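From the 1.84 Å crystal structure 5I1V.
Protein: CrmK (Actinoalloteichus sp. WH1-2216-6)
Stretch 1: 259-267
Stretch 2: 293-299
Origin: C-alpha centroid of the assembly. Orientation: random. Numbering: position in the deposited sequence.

Stretch 1 259-267: SPNIGLYAL
Stretch 2 (293-299) ERMSWFL

A turn-rich loop running into a β-strand packs against one side of a helix through a small (326 Å²) mixed contact, polar where Arg 294 meets the loop and apolar where Leu 264 and Ala 266 meet Met 295 and Phe 298. Residues 259-264 form two type I turns, closed by Ile 262 N to Ser 259 O (3.1 Å) and Leu 264 N to Asn 261 O (2.9 Å); Ser 259 OG accepts a hydrogen bond from Asn 261 N at 2.8 Å. At Leu 264 (phi/psi -80/119) the chain extends and enters the strand at 265-267. Residues 293-299 are helical throughout (phi near -60°, psi -37° to -50°), with Phe 298 N bonded to Arg 294 O at 3.0 Å. The two chains advance in broadly the same sense, with Asn 261 CA 7.1 Å from Arg 294 CA and Leu 264 CA 7.5 Å from Met 295 CA.

The CA-to-CB bond of Arg 294 points toward the loop, and its extended side chain (chi1 m, chi2 and chi3 t, chi4 -73°) brings NH1 to Asn 261. NH1 donates to Asn 261 OD1 at 2.8 Å and 153°, the acceptor lying near the guanidinium plane, while Pro 260 CB covers one face, 3.7 Å from NH1. Asn 261 (m, chi2 -62°) starts sideways, but its end comes nearer. A water donates to Arg 294 O at 2.9 Å and, weakly, to Asn 261 OD1 at 2.7 Å, so this amide oxygen is tied to both side chain and backbone of Arg 294.

Leu 264 (t, t) points toward the helix: its CD1 lies 3.8 Å from Phe 298 CB, its CG 4.1 Å from Met 295 CE, and its CD2 over one face of the Phe 298 ring. Met 295 (t, p, p) leaves sideways, yet its end comes nearer. Tyr 265 points away and Ala 266 toward, placing Ala 266 CB 3.9 Å from CZ of Phe 298 (t, chi2 67°).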

ATOM      1  N   SER A 259     -27.674  -5.554 -20.433  1.00 33.35           N
ATOM      2  CA  SER A 259     -28.165  -4.506 -19.575  1.00 33.07           C
ATOM      3  C   SER A 259     -27.477  -3.164 -19.867  1.00 32.19           C
ATOM      4  O   SER A 259     -26.255  -3.105 -19.868  1.00 30.87           O
ATOM      5  CB  SER A 259     -27.914  -4.837 -18.106  1.00 30.20           C
ATOM      6  OG  SER A 259     -28.139  -3.659 -17.324  1.00 30.89           O
ATOM      7  N   PRO A 260     -28.263  -2.082 -20.045  1.00 31.93           N
ATOM      8  CA  PRO A 260     -27.682  -0.736 -20.104  1.00 31.60           C
ATOM      9  C   PRO A 260     -27.037  -0.256 -18.786  1.00 28.15           C
ATOM     10  O   PRO A 260     -26.372   0.803 -18.762  1.00 26.61           O
ATOM     11  CB  PRO A 260     -28.882   0.143 -20.481  1.00 32.94           C
ATOM     12  CG  PRO A 260     -30.066  -0.589 -19.904  1.00 34.90           C
ATOM     13  CD  PRO A 260     -29.748  -2.044 -20.095  1.00 33.73           C
ATOM     14  N   ASN A 261     -27.212  -1.020 -17.711  1.00 27.15           N
ATOM     15  CA  ASN A 261     -26.502  -0.759 -16.480  1.00 25.37           C
ATOM     16  C   ASN A 261     -25.299  -1.717 -16.219  1.00 25.09           C
ATOM     17  O   ASN A 261     -24.760  -1.726 -15.112  1.00 22.77           O
ATOM     18  CB  ASN A 261     -27.457  -0.800 -15.301  1.00 26.22           C
ATOM     19  CG  ASN A 261     -28.654   0.118 -15.494  1.00 28.53           C
ATOM     20  OD1 ASN A 261     -28.489   1.325 -15.604  1.00 28.71           O
ATOM     21  ND2 ASN A 261     -29.853  -0.458 -15.570  1.00 27.34           N
ATOM     22  N   ILE A 262     -24.811  -2.443 -17.229  1.00 23.77           N
ATOM     23  CA  ILE A 262     -23.786  -3.455 -16.946  1.00 24.69           C
ATOM     24  C   ILE A 262     -22.495  -2.835 -16.454  1.00 24.96           C
ATOM     25  O   ILE A 262     -21.747  -3.475 -15.700  1.00 25.48           O
ATOM     26  CB  ILE A 262     -23.562  -4.431 -18.119  1.00 25.25           C
ATOM     27  CG1 ILE A 262     -22.723  -5.649 -17.672  1.00 26.14           C
ATOM     28  CG2 ILE A 262     -22.974  -3.705 -19.344  1.00 28.15           C
ATOM     29  CD1 ILE A 262     -23.306  -6.460 -16.529  1.00 28.99           C
ATOM     30  N   GLY A 263     -22.268  -1.585 -16.835  1.00 23.98           N
ATOM     31  CA  GLY A 263     -21.082  -0.858 -16.455  1.00 25.66           C
ATOM     32  C   GLY A 263     -21.082  -0.421 -15.011  1.00 25.04           C
ATOM     33  O   GLY A 263     -20.031  -0.091 -14.476  1.00 25.07           O
ATOM     34  N   LEU A 264     -22.254  -0.427 -14.372  1.00 23.57           N
ATOM     35  CA  LEU A 264     -22.333  -0.097 -12.954  1.00 24.31           C
ATOM     36  C   LEU A 264     -21.941  -1.306 -12.087  1.00 22.62           C
ATOM     37  O   LEU A 264     -22.567  -2.358 -12.127  1.00 22.92           O
ATOM     38  CB  LEU A 264     -23.716   0.449 -12.619  1.00 23.11           C
ATOM     39  CG  LEU A 264     -23.961   1.246 -11.342  1.00 25.48           C
ATOM     40  CD1 LEU A 264     -25.341   1.899 -11.370  1.00 28.17           C
ATOM     41  CD2 LEU A 264     -23.817   0.354 -10.127  1.00 26.52           C
ATOM     42  N   TYR A 265     -20.883  -1.127 -11.305  1.00 21.99           N
ATOM     43  CA  TYR A 265     -20.360  -2.155 -10.395  1.00 21.67           C
ATOM     44  C   TYR A 265     -20.609  -1.676  -8.978  1.00 21.39           C
ATOM     45  O   TYR A 265     -20.254  -0.553  -8.624  1.00 20.63           O
ATOM     46  CB  TYR A 265     -18.841  -2.312 -10.593  1.00 22.41           C
ATOM     47  CG  TYR A 265     -18.170  -3.079  -9.475  1.00 22.99           C
ATOM     48  CD1 TYR A 265     -18.305  -4.470  -9.383  1.00 21.46           C
ATOM     49  CD2 TYR A 265     -17.423  -2.426  -8.500  1.00 23.96           C
ATOM     50  CE1 TYR A 265     -17.725  -5.180  -8.361  1.00 20.89           C
ATOM     51  CE2 TYR A 265     -16.856  -3.129  -7.448  1.00 24.32           C
ATOM     52  CZ  TYR A 265     -17.012  -4.513  -7.390  1.00 23.78           C
ATOM     53  OH  TYR A 265     -16.420  -5.226  -6.369  1.00 26.66           O
ATOM     54  N   ALA A 266     -21.167  -2.539  -8.154  1.00 22.17           N
ATOM     55  CA  ALA A 266     -21.397  -2.169  -6.764  1.00 22.81           C
ATOM     56  C   ALA A 266     -21.107  -3.284  -5.785  1.00 23.57           C
ATOM     57  O   ALA A 266     -21.315  -4.472  -6.095  1.00 25.73           O
ATOM     58  CB  ALA A 266     -22.815  -1.681  -6.613  1.00 24.05           C
ATOM     59  N   LEU A 267     -20.622  -2.892  -4.606  1.00 23.66           N
ATOM     60  CA  LEU A 267     -20.355  -3.819  -3.531  1.00 27.75           C
ATOM     61  C   LEU A 267     -21.060  -3.333  -2.262  1.00 26.28           C
ATOM     62  O   LEU A 267     -20.851  -2.210  -1.832  1.00 29.09           O
ATOM     63  CB  LEU A 267     -18.863  -3.915  -3.297  1.00 29.61           C
ATOM     64  CG  LEU A 267     -18.386  -4.984  -2.315  1.00 34.90           C
ATOM     65  CD1 LEU A 267     -17.052  -5.616  -2.710  1.00 39.94           C
ATOM     66  CD2 LEU A 267     -18.222  -4.387  -0.948  1.00 36.53           C
ATOM     67  N   GLU A 293     -27.242   9.712 -14.207  1.00 39.52           N
ATOM     68  CA  GLU A 293     -28.635   9.384 -13.921  1.00 37.96           C
ATOM     69  C   GLU A 293     -28.839   7.936 -13.589  1.00 34.99           C
ATOM     70  O   GLU A 293     -29.698   7.603 -12.750  1.00 33.38           O
ATOM     71  CB  GLU A 293     -29.549   9.706 -15.111  1.00 46.43           C
ATOM     72  CG  GLU A 293     -30.247  11.053 -15.019  1.00 54.56           C
ATOM     73  CD  GLU A 293     -31.491  11.136 -15.895  1.00 61.10           C
ATOM     74  OE1 GLU A 293     -32.599  11.349 -15.341  1.00 65.96           O
ATOM     75  OE2 GLU A 293     -31.368  10.983 -17.134  1.00 65.69           O
ATOM     76  N   ARG A 294     -28.094   7.066 -14.264  1.00 32.45           N
ATOM     77  CA  ARG A 294     -28.200   5.631 -14.005  1.00 30.54           C
ATOM     78  C   ARG A 294     -27.796   5.317 -12.571  1.00 31.15           C
ATOM     79  O   ARG A 294     -28.403   4.458 -11.908  1.00 30.33           O
ATOM     80  CB  ARG A 294     -27.378   4.831 -15.014  1.00 31.28           C
ATOM     81  CG  ARG A 294     -28.036   4.807 -16.366  1.00 30.95           C
ATOM     82  CD  ARG A 294     -27.310   4.034 -17.464  1.00 33.47           C
ATOM     83  NE  ARG A 294     -28.190   4.091 -18.622  1.00 35.41           N
ATOM     84  CZ  ARG A 294     -29.331   3.404 -18.727  1.00 34.75           C
ATOM     85  NH1 ARG A 294     -29.692   2.516 -17.805  1.00 36.95           N
ATOM     86  NH2 ARG A 294     -30.103   3.583 -19.774  1.00 37.26           N
ATOM     87  N   MET A 295     -26.774   6.011 -12.082  1.00 29.10           N
ATOM     88  CA  MET A 295     -26.348   5.832 -10.708  1.00 30.09           C
ATOM     89  C   MET A 295     -27.459   6.336  -9.755  1.00 30.44           C
ATOM     90  O   MET A 295     -27.723   5.719  -8.736  1.00 30.01           O
ATOM     91  CB  MET A 295     -25.052   6.604 -10.453  1.00 31.06           C
ATOM     92  CG  MET A 295     -24.534   6.533  -9.017  1.00 30.79           C
ATOM     93  SD  MET A 295     -24.023   4.885  -8.487  1.00 33.45           S
ATOM     94  CE  MET A 295     -22.579   4.611  -9.558  1.00 32.00           C
ATOM     95  N   SER A 296     -28.084   7.465 -10.089  1.00 28.81           N
ATOM     96  CA  SER A 296     -29.235   7.974  -9.282  1.00 33.00           C
ATOM     97  C   SER A 296     -30.379   6.987  -9.217  1.00 30.37           C
ATOM     98  O   SER A 296     -30.926   6.765  -8.138  1.00 34.37           O
ATOM     99  CB  SER A 296     -29.734   9.306  -9.834  1.00 33.76           C
ATOM    100  OG  SER A 296     -28.768  10.322  -9.556  1.00 35.23           O
ATOM    101  N   TRP A 297     -30.728   6.402 -10.366  1.00 31.30           N
ATOM    102  CA  TRP A 297     -31.802   5.402 -10.449  1.00 33.23           C
ATOM    103  C   TRP A 297     -31.503   4.226  -9.574  1.00 33.22           C
ATOM    104  O   TRP A 297     -32.388   3.715  -8.872  1.00 29.74           O
ATOM    105  CB  TRP A 297     -32.042   4.886 -11.878  1.00 34.22           C
ATOM    106  CG  TRP A 297     -32.550   5.923 -12.802  1.00 37.47           C
ATOM    107  CD1 TRP A 297     -33.243   7.068 -12.466  1.00 39.70           C
ATOM    108  CD2 TRP A 297     -32.419   5.931 -14.224  1.00 38.43           C
ATOM    109  NE1 TRP A 297     -33.521   7.792 -13.604  1.00 42.64           N
ATOM    110  CE2 TRP A 297     -33.031   7.117 -14.695  1.00 41.67           C
ATOM    111  CE3 TRP A 297     -31.846   5.051 -15.152  1.00 40.61           C
ATOM    112  CZ2 TRP A 297     -33.078   7.445 -16.062  1.00 46.40           C
ATOM    113  CZ3 TRP A 297     -31.874   5.387 -16.512  1.00 42.20           C
ATOM    114  CH2 TRP A 297     -32.506   6.561 -16.953  1.00 44.16           C
ATOM    115  N   PHE A 298     -30.242   3.792  -9.616  1.00 28.58           N
ATOM    116  CA  PHE A 298     -29.829   2.660  -8.815  1.00 29.42           C
ATOM    117  C   PHE A 298     -29.951   3.004  -7.325  1.00 29.97           C
ATOM    118  O   PHE A 298     -30.565   2.270  -6.577  1.00 30.52           O
ATOM    119  CB  PHE A 298     -28.404   2.223  -9.212  1.00 29.12           C
ATOM    120  CG  PHE A 298     -27.754   1.296  -8.228  1.00 27.37           C
ATOM    121  CD1 PHE A 298     -28.244   0.030  -8.055  1.00 26.95           C
ATOM    122  CD2 PHE A 298     -26.606   1.688  -7.508  1.00 27.84           C
ATOM    123  CE1 PHE A 298     -27.652  -0.839  -7.137  1.00 29.51           C
ATOM    124  CE2 PHE A 298     -26.001   0.823  -6.614  1.00 27.21           C
ATOM    125  CZ  PHE A 298     -26.527  -0.439  -6.424  1.00 27.28           C
ATOM    126  N   LEU A 299     -29.406   4.145  -6.915  1.00 30.24           N
ATOM    127  CA  LEU A 299     -29.432   4.543  -5.520  1.00 32.55           C
ATOM    128  C   LEU A 299     -30.897   4.705  -5.006  1.00 31.55           C
ATOM    129  O   LEU A 299     -31.203   4.339  -3.884  1.00 32.55           O
ATOM    130  CB  LEU A 299     -28.632   5.824  -5.311  1.00 32.87           C
ATOM    131  CG  LEU A 299     -27.116   5.735  -5.562  1.00 35.43           C
ATOM    132  CD1 LEU A 299     -26.524   7.121  -5.443  1.00 36.29           C
ATOM    133  CD2 LEU A 299     -26.437   4.771  -4.590  1.00 35.86           C
TER
HETATM  134  O   HOH W   1     -29.732   2.355 -13.382  1.00 31.27           O